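Side-chain contacts in extracellular solute-binding protein family 1 (Arthrobacter chlorophenolicus, PDB 4R2F), which probably captures glucose-containing oligosaccharides outside the cell and delivers them to a membrane transporter, and here holds the disaccharide laminaribiose: residues A[82-87]-A[95-100]; A[120-125]-A[325-330]; A[159-164]-A[284-289]; A[204-209]-A[398-403]. All coordinates share one frame; numbering follows the deposited sequence.

Interaction 1 (A[82-87]-A[95-100]); sequences QTFSSA and AVSTGG
The hydroxyl of Ser-97 is gripped by two polar partners while an aromatic ring presses on it: OG donates to the carbonyl O of Thr-98 at 2.8 Å, is hydrogen-bonded to the hydroxyl of Tyr-316, and lies 3.5 Å from CE1 of Phe-84. The setting is a beta-alpha-beta crossover, in which helix 80-89 links strand 70-74 to strand 96-97, both parallel to strand 40-44 between them. It illustrates how a single ring can carry the contact between 82-87 and 95-100, with no hydrogen bond between those two segments. Phe-84 does all the touching from the helix. Its CG lies anti to the carbonyl carbon (chi1 -77°), which sends the far end of the ring to the end of the strand and the loop after it, where CZ comes 3.6 Å from Thr-98 O. Oxygen and ring meet obliquely. The buried ring is otherwise wrapped by Met-45, Ile-75, Phe-107 and Tyr-316. On the strand, OG of Ser-97 sits between its own N and carbonyl carbon (chi1 87°), a rotation that lets it reach the carbonyl of the next residue. Putting an alanine at Ser-97 would probably deprive Thr-98 O and the Tyr-316 hydroxyl of their shared partner and open a small gap beside the Phe-84 ring. Thr-98 points its side chain away from the helix, and OG1 bonds to Asp-44 and Trp-47. Beyond it the chain runs to Gly-100, which touches bound glucose. At Gly-99 a beta carbon would collide with the carbonyl O of Thr-98 and lie 3.5 Å from CZ of Phe-84.

Interaction 2 (A[120-125]-A[325-330]); sequences IEKLKS and SEEFVV
Val-330 packs into the stem of Lys-122 where two helices, 117-126 and 322-335, lie together with their segment axes 10.1 Å apart and inclined at 45°. The pair shows how a helix-helix contact can grade from apolar packing into a charged margin. The close part is small: CG2 of Val-330 meets both CB and CD of Lys-122, each at 3.9 Å, the two side chains crossing at about a right angle. Asn-126 also touches Val-330. Next to this the fit slackens, since CD2 of Leu-123 comes no nearer than 4.3 Å to CG1 of Val-330. Deeper in, Val-329 and Glu-326 lean on Val-119 and on Met-315 of strand 306-316, so helix 322-335 is wedged between its neighbour and the sheet. On the more exposed side the contact is one of charge. Lys-122 runs extended past Val-330 and then bends at its last torsion (chi4 -72°), while Glu-327, which starts out pointing away from the other helix, folds back at chi2 to meet it. NZ and OE2 form a salt bridge between two partly exposed groups. The modelled separation from NZ of Lys-122 to OE2 of Glu-327 is 2.4 Å, so short that its exact length is doubtful.

Interaction 3 (A[159-164]-A[284-289]); sequences WYRKSL and VGDTSG
The guanidinium of Arg-161 receives the carboxylate of Asp-286 at its edge: OD2 lies in the guanidinium plane, 2.8 Å from NH1 in a nearly straight hydrogen bond. The carboxylate is tilted against it: its plane stands 52° from that of the guanidinium, and NH1 reaches OD2 from above the carboxylate plane, 51° out of it. A salt bridge of this single-bonded kind joins one nitrogen to one oxygen, and other partners can use the rest of both groups. The bridge joins the end of strand 145-161 to the loop before strand 291-294, its antiparallel neighbour in the sheet. Arg-161 gets there by a bend at chi3 (-90°) that swings the group toward the loop. NH1 also bonds to the carbonyl of Trp-266, and NH2 forms a salt bridge with Asp-290. OD1 of Asp-286 accepts from Ser-288 twice, from N at 2.9 Å in an Asx turn and from OG at 2.7 Å. With an alanine in place of Asp-286, Arg-161 would probably lose one of its two acidic mates and Ser-288 the acceptor that closes the Asx turn. Farther out, Lys-162 NZ reaches Gly-289 O at 3.2 Å from well above the carbonyl plane. Two acids around one buried guanidinium imply that its positive charge is probably well balanced, while the carboxylate that helps to balance it also holds the Asx turn of the loop.

Interaction 4 (A[204-209]-A[398-403]); sequences IGNHLM and QALNQF. With BGC (beta-D-glucopyranose), chain B.
One wall of the sugar pocket is built on helix 204-215, and segment 398-403 of helix 398-408 crosses 204-209 at 87°, Asn-206 lying against Leu-400 and Asn-401. The arrangement exemplifies a ligand-bearing helix with different jobs on different faces. On the pocket face, His-207 points its ring edge at glucose: NE2 donates to O6 at 2.8 Å in a nearly straight bond (172°), and ND1 is hydrogen-bonded to Arg-156 NE, which fixes the turn of the imidazole. Asp-154, Asn-311 and Asp-395 also hydrogen-bond to bound glucose. On the face toward the second helix, CB of Asn-206 rests 3.9 Å from CG of Leu-400. In the buried amide beyond, OD1 comes 2.8 Å from ND2 of Asn-401, but the angle is too poor for a hydrogen bond. ND2 of Asn-206 bonds to Thr-404 OG1 and, weakly, to a water that also binds the backbone O and ND2 of Asn-401. Met-209 bends at chi2 (-57°) and again at chi3 and lies beside Phe-403, whose ring is stacked with Phe-421. CB of Met-209 is 3.8 Å from CE2 of Phe-403, and SD makes an oblique Met-aromatic contact, 4.9 Å from the centroid of that ring.

Interactions 1 and 4 flank the bound disaccharide: Gly-100 of the first and His-207 of the second both touch glucose, and the two contacts, with centres 20 Å apart, come within about 7 Å at their nearest atoms without meeting. Interaction 2 backs interaction 1 on the side remote from the sugar, where Val-96 CG1 packs on Val-329 CG2 at 3.8 Å. Interaction 3 lies across the chain's centre from interaction 1, its centre about 34 Å from that of interaction 1 and 40 Å from that of interaction 2. It reaches the same mixed sheet as interaction 1, and its nearest atoms lie about 9 Å from interaction 4.

Interaction 1 (A[82-87]-A[95-100])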
# COMPACT_ATOMS: atom_id res chain seq x y z
N GLN A 82 3.31 -4.74 15.43
CA GLN A 82 3.53 -5.27 16.75
C GLN A 82 3.29 -6.77 16.75
O GLN A 82 4.01 -7.51 17.43
CB GLN A 82 2.60 -4.55 17.76
CG GLN A 82 2.44 -5.22 19.12
CD GLN A 82 3.69 -5.15 19.97
OE1 GLN A 82 4.62 -4.40 19.68
NE2 GLN A 82 3.71 -5.94 21.04
N THR A 83 2.28 -7.23 16.01
CA THR A 83 1.99 -8.66 15.93
C THR A 83 3.22 -9.45 15.44
O THR A 83 3.69 -10.39 16.10
CB THR A 83 0.78 -8.94 15.03
OG1 THR A 83 -0.34 -8.17 15.48
CG2 THR A 83 0.45 -10.40 15.02
N PHE A 84 3.78 -9.04 14.30
CA PHE A 84 5.05 -9.62 13.80
C PHE A 84 6.24 -9.42 14.74
O PHE A 84 6.98 -10.37 14.99
CB PHE A 84 5.41 -9.06 12.43
CG PHE A 84 4.63 -9.65 11.30
CD1 PHE A 84 5.04 -10.82 10.68
CD2 PHE A 84 3.47 -9.03 10.84
CE1 PHE A 84 4.32 -11.37 9.64
CE2 PHE A 84 2.75 -9.57 9.78
CZ PHE A 84 3.17 -10.73 9.19
N SER A 85 6.45 -8.19 15.21
CA SER A 85 7.60 -7.92 16.08
C SER A 85 7.57 -8.82 17.31
O SER A 85 8.61 -9.39 17.70
CB SER A 85 7.66 -6.47 16.54
OG SER A 85 8.01 -5.61 15.47
N SER A 86 6.38 -8.96 17.91
CA SER A 86 6.20 -9.79 19.10
C SER A 86 6.36 -11.29 18.80
O SER A 86 7.04 -11.99 19.55
CB SER A 86 4.85 -9.52 19.78
OG SER A 86 4.80 -10.17 21.05
N ALA A 87 5.76 -11.79 17.73
CA ALA A 87 5.95 -13.20 17.36
C ALA A 87 7.42 -13.57 17.10
O ALA A 87 7.91 -14.59 17.56
CB ALA A 87 5.11 -13.56 16.13
N ALA A 95 7.44 -19.29 9.06
CA ALA A 95 8.60 -19.55 8.20
C ALA A 95 8.66 -18.57 7.02
O ALA A 95 9.75 -18.16 6.58
CB ALA A 95 8.52 -20.98 7.67
N VAL A 96 7.49 -18.22 6.51
CA VAL A 96 7.32 -17.36 5.36
C VAL A 96 6.13 -16.44 5.58
O VAL A 96 5.12 -16.85 6.18
CB VAL A 96 6.99 -18.18 4.09
CG1 VAL A 96 6.93 -17.29 2.85
CG2 VAL A 96 7.99 -19.31 3.90
N SER A 97 6.21 -15.23 5.05
CA SER A 97 5.08 -14.32 5.12
C SER A 97 5.07 -13.24 4.07
O SER A 97 6.10 -12.89 3.45
CB SER A 97 5.01 -13.65 6.52
OG SER A 97 5.80 -12.47 6.61
N THR A 98 3.87 -12.71 3.86
CA THR A 98 3.71 -11.37 3.32
C THR A 98 3.58 -10.43 4.52
O THR A 98 3.79 -10.83 5.67
CB THR A 98 2.48 -11.25 2.42
OG1 THR A 98 1.27 -11.51 3.17
CG2 THR A 98 2.59 -12.23 1.30
N GLY A 99 3.28 -9.18 4.28
CA GLY A 99 3.14 -8.23 5.39
C GLY A 99 3.46 -6.85 4.90
O GLY A 99 3.22 -6.51 3.75
N GLY A 100 4.03 -6.05 5.79
CA GLY A 100 4.33 -4.68 5.48
C GLY A 100 5.31 -4.58 4.32
O GLY A 100 6.13 -5.46 4.10

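Interaction 2 (A[120-125]-A[325-330])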
# COMPACT_ATOMS: atom_id res chain seq x y z
N ILE A 120 15.97 -16.81 -5.71
CA ILE A 120 16.30 -16.10 -6.93
C ILE A 120 16.99 -17.03 -7.95
O ILE A 120 16.65 -16.99 -9.13
CB ILE A 120 17.22 -14.90 -6.66
CG1 ILE A 120 16.52 -13.81 -5.81
CG2 ILE A 120 17.71 -14.29 -7.97
CD1 ILE A 120 15.30 -13.20 -6.44
N GLU A 121 17.95 -17.82 -7.51
CA GLU A 121 18.62 -18.83 -8.37
C GLU A 121 17.62 -19.80 -8.96
O GLU A 121 17.69 -20.08 -10.15
CB GLU A 121 19.63 -19.67 -7.59
CG GLU A 121 20.91 -18.99 -7.13
CD GLU A 121 21.70 -19.86 -6.14
OE1 GLU A 121 21.75 -21.10 -6.33
OE2 GLU A 121 22.27 -19.31 -5.16
N LYS A 122 16.72 -20.34 -8.13
CA LYS A 122 15.73 -21.26 -8.61
C LYS A 122 14.81 -20.60 -9.64
O LYS A 122 14.41 -21.24 -10.61
CB LYS A 122 14.92 -21.89 -7.47
CG LYS A 122 15.71 -22.81 -6.55
CD LYS A 122 14.88 -23.15 -5.30
CE LYS A 122 15.39 -24.36 -4.55
NZ LYS A 122 15.10 -25.59 -5.32
N LEU A 123 14.48 -19.32 -9.45
CA LEU A 123 13.63 -18.62 -10.41
C LEU A 123 14.38 -18.37 -11.73
O LEU A 123 13.78 -18.39 -12.80
CB LEU A 123 13.15 -17.29 -9.85
CG LEU A 123 12.26 -17.38 -8.62
CD1 LEU A 123 12.02 -15.98 -8.05
CD2 LEU A 123 10.96 -18.11 -8.91
N LYS A 124 15.68 -18.13 -11.65
CA LYS A 124 16.48 -18.01 -12.86
C LYS A 124 16.50 -19.31 -13.64
O LYS A 124 16.41 -19.29 -14.85
CB LYS A 124 17.91 -17.56 -12.52
CG LYS A 124 17.97 -16.08 -12.17
CD LYS A 124 19.36 -15.64 -11.81
CE LYS A 124 19.35 -14.18 -11.41
NZ LYS A 124 20.71 -13.73 -11.07
N SER A 125 16.56 -20.44 -12.94
CA SER A 125 16.65 -21.74 -13.62
C SER A 125 15.35 -22.10 -14.25
O SER A 125 15.34 -22.55 -15.39
CB SER A 125 17.02 -22.87 -12.65
OG SER A 125 18.28 -22.65 -12.09
N SER A 325 11.22 -23.80 2.99
CA SER A 325 10.80 -22.40 2.85
C SER A 325 11.01 -21.97 1.39
O SER A 325 10.11 -21.43 0.76
CB SER A 325 11.58 -21.50 3.79
OG SER A 325 11.27 -21.76 5.14
N GLU A 326 12.18 -22.28 0.85
CA GLU A 326 12.57 -21.87 -0.50
C GLU A 326 11.70 -22.53 -1.55
O GLU A 326 11.24 -21.86 -2.46
CB GLU A 326 14.04 -22.18 -0.74
CG GLU A 326 14.91 -21.20 0.00
CD GLU A 326 16.32 -21.67 0.27
OE1 GLU A 326 16.70 -22.82 -0.05
OE2 GLU A 326 17.05 -20.83 0.80
N GLU A 327 11.44 -23.82 -1.39
CA GLU A 327 10.53 -24.51 -2.29
C GLU A 327 9.13 -23.92 -2.24
O GLU A 327 8.50 -23.74 -3.28
CB GLU A 327 10.47 -26.01 -1.98
CG GLU A 327 11.70 -26.81 -2.40
CD GLU A 327 12.04 -26.70 -3.89
OE1 GLU A 327 11.15 -26.87 -4.75
OE2 GLU A 327 13.23 -26.47 -4.20
N PHE A 328 8.65 -23.62 -1.03
CA PHE A 328 7.32 -23.05 -0.89
C PHE A 328 7.27 -21.75 -1.66
O PHE A 328 6.31 -21.52 -2.39
CB PHE A 328 6.90 -22.77 0.56
CG PHE A 328 5.56 -22.08 0.66
CD1 PHE A 328 4.38 -22.79 0.53
CD2 PHE A 328 5.47 -20.70 0.80
CE1 PHE A 328 3.15 -22.16 0.56
CE2 PHE A 328 4.25 -20.06 0.83
CZ PHE A 328 3.08 -20.79 0.71
N VAL A 329 8.27 -20.89 -1.46
CA VAL A 329 8.22 -19.55 -2.07
C VAL A 329 8.24 -19.67 -3.59
O VAL A 329 7.53 -18.94 -4.25
CB VAL A 329 9.34 -18.61 -1.56
CG1 VAL A 329 9.41 -17.33 -2.40
CG2 VAL A 329 9.15 -18.26 -0.09
N VAL A 330 9.02 -20.59 -4.13
CA VAL A 330 9.09 -20.76 -5.59
C VAL A 330 7.74 -21.28 -6.11
O VAL A 330 7.20 -20.80 -7.14
CB VAL A 330 10.26 -21.69 -5.96
CG1 VAL A 330 10.27 -22.04 -7.43
CG2 VAL A 330 11.57 -21.04 -5.56

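Interaction 3 (A[159-164]-A[284-289])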
# COMPACT_ATOMS: atom_id res chain seq x y z
N TRP A 159 -10.08 7.77 -7.54
CA TRP A 159 -11.29 7.20 -8.13
C TRP A 159 -12.40 8.21 -7.98
O TRP A 159 -12.34 9.05 -7.08
CB TRP A 159 -11.72 5.92 -7.38
CG TRP A 159 -10.78 4.79 -7.57
CD1 TRP A 159 -9.62 4.60 -6.92
CD2 TRP A 159 -10.91 3.70 -8.50
NE1 TRP A 159 -9.00 3.46 -7.37
CE2 TRP A 159 -9.77 2.89 -8.34
CE3 TRP A 159 -11.88 3.32 -9.44
CZ2 TRP A 159 -9.57 1.72 -9.09
CZ3 TRP A 159 -11.67 2.17 -10.19
CH2 TRP A 159 -10.53 1.38 -10.00
N TYR A 160 -13.42 8.08 -8.84
CA TYR A 160 -14.61 8.90 -8.74
C TYR A 160 -15.84 8.13 -9.15
O TYR A 160 -15.76 7.11 -9.84
CB TYR A 160 -14.49 10.18 -9.57
CG TYR A 160 -14.59 10.05 -11.08
CD1 TYR A 160 -13.55 9.50 -11.83
CD2 TYR A 160 -15.69 10.54 -11.77
CE1 TYR A 160 -13.62 9.40 -13.22
CE2 TYR A 160 -15.77 10.45 -13.16
CZ TYR A 160 -14.74 9.89 -13.89
OH TYR A 160 -14.83 9.80 -15.26
N ARG A 161 -16.98 8.62 -8.72
CA ARG A 161 -18.24 8.05 -9.12
C ARG A 161 -18.91 9.06 -10.06
O ARG A 161 -19.26 10.17 -9.67
CB ARG A 161 -19.09 7.73 -7.90
CG ARG A 161 -20.40 7.04 -8.21
CD ARG A 161 -21.17 6.74 -6.93
NE ARG A 161 -20.90 5.42 -6.33
CZ ARG A 161 -21.39 4.24 -6.76
NH1 ARG A 161 -21.12 3.11 -6.11
NH2 ARG A 161 -22.14 4.17 -7.84
N LYS A 162 -19.06 8.66 -11.31
CA LYS A 162 -19.61 9.57 -12.35
C LYS A 162 -20.96 10.17 -12.00
O LYS A 162 -21.18 11.36 -12.18
CB LYS A 162 -19.75 8.84 -13.67
CG LYS A 162 -18.48 8.21 -14.20
CD LYS A 162 -18.70 7.57 -15.57
CE LYS A 162 -19.81 6.53 -15.53
NZ LYS A 162 -19.54 5.46 -16.50
N SER A 163 -21.87 9.36 -11.45
CA SER A 163 -23.22 9.84 -11.13
C SER A 163 -23.18 10.99 -10.13
O SER A 163 -24.00 11.89 -10.18
CB SER A 163 -24.09 8.70 -10.60
OG SER A 163 -23.48 8.05 -9.48
N LEU A 164 -22.21 10.97 -9.23
CA LEU A 164 -22.18 11.98 -8.18
C LEU A 164 -21.56 13.27 -8.65
O LEU A 164 -21.89 14.35 -8.14
CB LEU A 164 -21.43 11.45 -6.94
CG LEU A 164 -22.20 10.35 -6.23
CD1 LEU A 164 -21.44 9.82 -5.02
CD2 LEU A 164 -23.57 10.86 -5.79
N VAL A 284 -15.27 -3.38 -3.51
CA VAL A 284 -16.43 -2.92 -2.77
C VAL A 284 -17.77 -3.53 -3.22
O VAL A 284 -18.79 -3.23 -2.62
CB VAL A 284 -16.50 -1.37 -2.72
CG1 VAL A 284 -15.15 -0.79 -2.32
CG2 VAL A 284 -16.98 -0.78 -4.03
N GLY A 285 -17.75 -4.39 -4.24
CA GLY A 285 -18.98 -5.01 -4.75
C GLY A 285 -19.94 -4.07 -5.46
O GLY A 285 -21.14 -4.13 -5.24
N ASP A 286 -19.41 -3.17 -6.29
CA ASP A 286 -20.24 -2.39 -7.21
C ASP A 286 -19.51 -2.24 -8.53
O ASP A 286 -18.71 -1.32 -8.72
CB ASP A 286 -20.59 -0.99 -6.67
CG ASP A 286 -21.48 -0.18 -7.63
OD1 ASP A 286 -21.50 -0.44 -8.85
OD2 ASP A 286 -22.17 0.73 -7.15
N THR A 287 -19.82 -3.16 -9.42
CA THR A 287 -19.30 -3.17 -10.78
C THR A 287 -20.34 -2.66 -11.81
O THR A 287 -20.34 -3.09 -12.95
CB THR A 287 -18.87 -4.60 -11.16
OG1 THR A 287 -19.98 -5.48 -10.94
CG2 THR A 287 -17.63 -5.06 -10.31
N SER A 288 -21.21 -1.73 -11.41
CA SER A 288 -22.07 -1.02 -12.36
C SER A 288 -21.27 -0.27 -13.45
O SER A 288 -21.83 0.02 -14.48
CB SER A 288 -22.95 -0.02 -11.62
OG SER A 288 -22.17 1.00 -10.99
N GLY A 289 -20.00 0.07 -13.21
CA GLY A 289 -19.25 0.93 -14.14
C GLY A 289 -19.27 2.39 -13.70
O GLY A 289 -18.64 3.25 -14.33

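Interaction 4 (A[204-209]-A[398-403])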
# COMPACT_ATOMS: atom_id res chain seq x y z
N ILE A 204 -5.24 3.64 5.00
CA ILE A 204 -5.39 4.50 3.83
C ILE A 204 -5.17 5.98 4.19
O ILE A 204 -4.56 6.73 3.41
CB ILE A 204 -6.75 4.26 3.17
CG1 ILE A 204 -6.79 2.84 2.58
CG2 ILE A 204 -7.10 5.33 2.14
CD1 ILE A 204 -5.81 2.58 1.43
N GLY A 205 -5.65 6.39 5.36
CA GLY A 205 -5.41 7.75 5.86
C GLY A 205 -3.93 8.06 5.96
O GLY A 205 -3.49 9.14 5.54
N ASN A 206 -3.18 7.12 6.54
CA ASN A 206 -1.71 7.22 6.61
C ASN A 206 -1.16 7.48 5.23
O ASN A 206 -0.28 8.32 5.04
CB ASN A 206 -1.10 5.93 7.13
CG ASN A 206 -1.33 5.68 8.60
OD1 ASN A 206 -0.93 4.65 9.12
ND2 ASN A 206 -1.91 6.65 9.30
N HIS A 207 -1.68 6.76 4.25
CA HIS A 207 -1.10 6.78 2.93
C HIS A 207 -1.42 8.08 2.23
O HIS A 207 -0.61 8.59 1.46
CB HIS A 207 -1.59 5.60 2.11
CG HIS A 207 -1.21 4.28 2.68
ND1 HIS A 207 -1.72 3.09 2.21
CD2 HIS A 207 -0.36 3.95 3.69
CE1 HIS A 207 -1.20 2.08 2.90
NE2 HIS A 207 -0.37 2.58 3.80
N LEU A 208 -2.61 8.60 2.51
CA LEU A 208 -3.03 9.88 2.03
C LEU A 208 -2.08 10.97 2.52
O LEU A 208 -1.73 11.85 1.76
CB LEU A 208 -4.46 10.18 2.49
CG LEU A 208 -5.06 11.48 1.98
CD1 LEU A 208 -5.03 11.59 0.45
CD2 LEU A 208 -6.48 11.62 2.50
N MET A 209 -1.67 10.92 3.78
CA MET A 209 -0.81 11.98 4.36
C MET A 209 0.46 12.08 3.50
O MET A 209 0.80 13.14 2.95
CB MET A 209 -0.45 11.70 5.83
CG MET A 209 -1.60 11.71 6.86
SD MET A 209 -2.58 13.22 6.99
CE MET A 209 -3.98 12.82 5.96
N GLN A 398 3.67 4.15 15.56
CA GLN A 398 2.67 5.05 16.14
C GLN A 398 2.69 6.45 15.59
O GLN A 398 1.63 7.05 15.45
CB GLN A 398 2.82 5.09 17.67
CG GLN A 398 2.46 3.78 18.34
CD GLN A 398 1.04 3.33 18.02
OE1 GLN A 398 0.81 2.16 17.71
NE2 GLN A 398 0.08 4.26 18.05
N ALA A 399 3.86 6.98 15.24
CA ALA A 399 3.95 8.38 14.83
C ALA A 399 3.11 8.75 13.60
O ALA A 399 2.49 9.82 13.57
CB ALA A 399 5.39 8.80 14.61
N LEU A 400 3.14 7.91 12.57
CA LEU A 400 2.39 8.18 11.37
C LEU A 400 0.88 8.04 11.67
O LEU A 400 0.10 8.87 11.23
CB LEU A 400 2.80 7.23 10.23
CG LEU A 400 2.11 7.41 8.87
CD1 LEU A 400 2.08 8.87 8.44
CD2 LEU A 400 2.78 6.55 7.81
N ASN A 401 0.51 7.01 12.43
CA ASN A 401 -0.90 6.80 12.78
C ASN A 401 -1.49 8.03 13.44
O ASN A 401 -2.53 8.54 13.02
CB ASN A 401 -1.09 5.59 13.69
CG ASN A 401 -0.90 4.27 12.95
OD1 ASN A 401 -0.25 3.36 13.45
ND2 ASN A 401 -1.48 4.16 11.78
N GLN A 402 -0.77 8.52 14.44
CA GLN A 402 -1.22 9.65 15.29
C GLN A 402 -1.22 10.96 14.52
O GLN A 402 -2.15 11.76 14.62
CB GLN A 402 -0.36 9.69 16.59
CG GLN A 402 -0.57 8.40 17.40
CD GLN A 402 0.23 8.25 18.69
OE1 GLN A 402 -0.07 7.38 19.53
NE2 GLN A 402 1.24 9.08 18.86
N PHE A 403 -0.21 11.16 13.69
CA PHE A 403 -0.19 12.30 12.78
C PHE A 403 -1.45 12.34 11.93
O PHE A 403 -2.12 13.37 11.82
CB PHE A 403 1.06 12.22 11.92
CG PHE A 403 1.15 13.23 10.84
CD1 PHE A 403 1.24 14.58 11.13
CD2 PHE A 403 1.16 12.84 9.52
CE1 PHE A 403 1.33 15.52 10.13
CE2 PHE A 403 1.27 13.77 8.52
CZ PHE A 403 1.35 15.12 8.82
C2 BGC B . 0.64 -1.63 1.82
C3 BGC B . 1.87 -2.13 2.57
C4 BGC B . 2.04 -1.35 3.86
C5 BGC B . 0.76 -1.41 4.69
C6 BGC B . 0.84 -0.52 5.94
C1 BGC B . -0.54 -1.84 2.75
O2 BGC B . 0.46 -2.34 0.60
O3 BGC B . 3.04 -2.01 1.77
O4 BGC B . 3.07 -1.93 4.65
O5 BGC B . -0.36 -1.00 3.90
O6 BGC B . 0.98 0.88 5.62
O HOH W 1 -3.94 6.24 11.32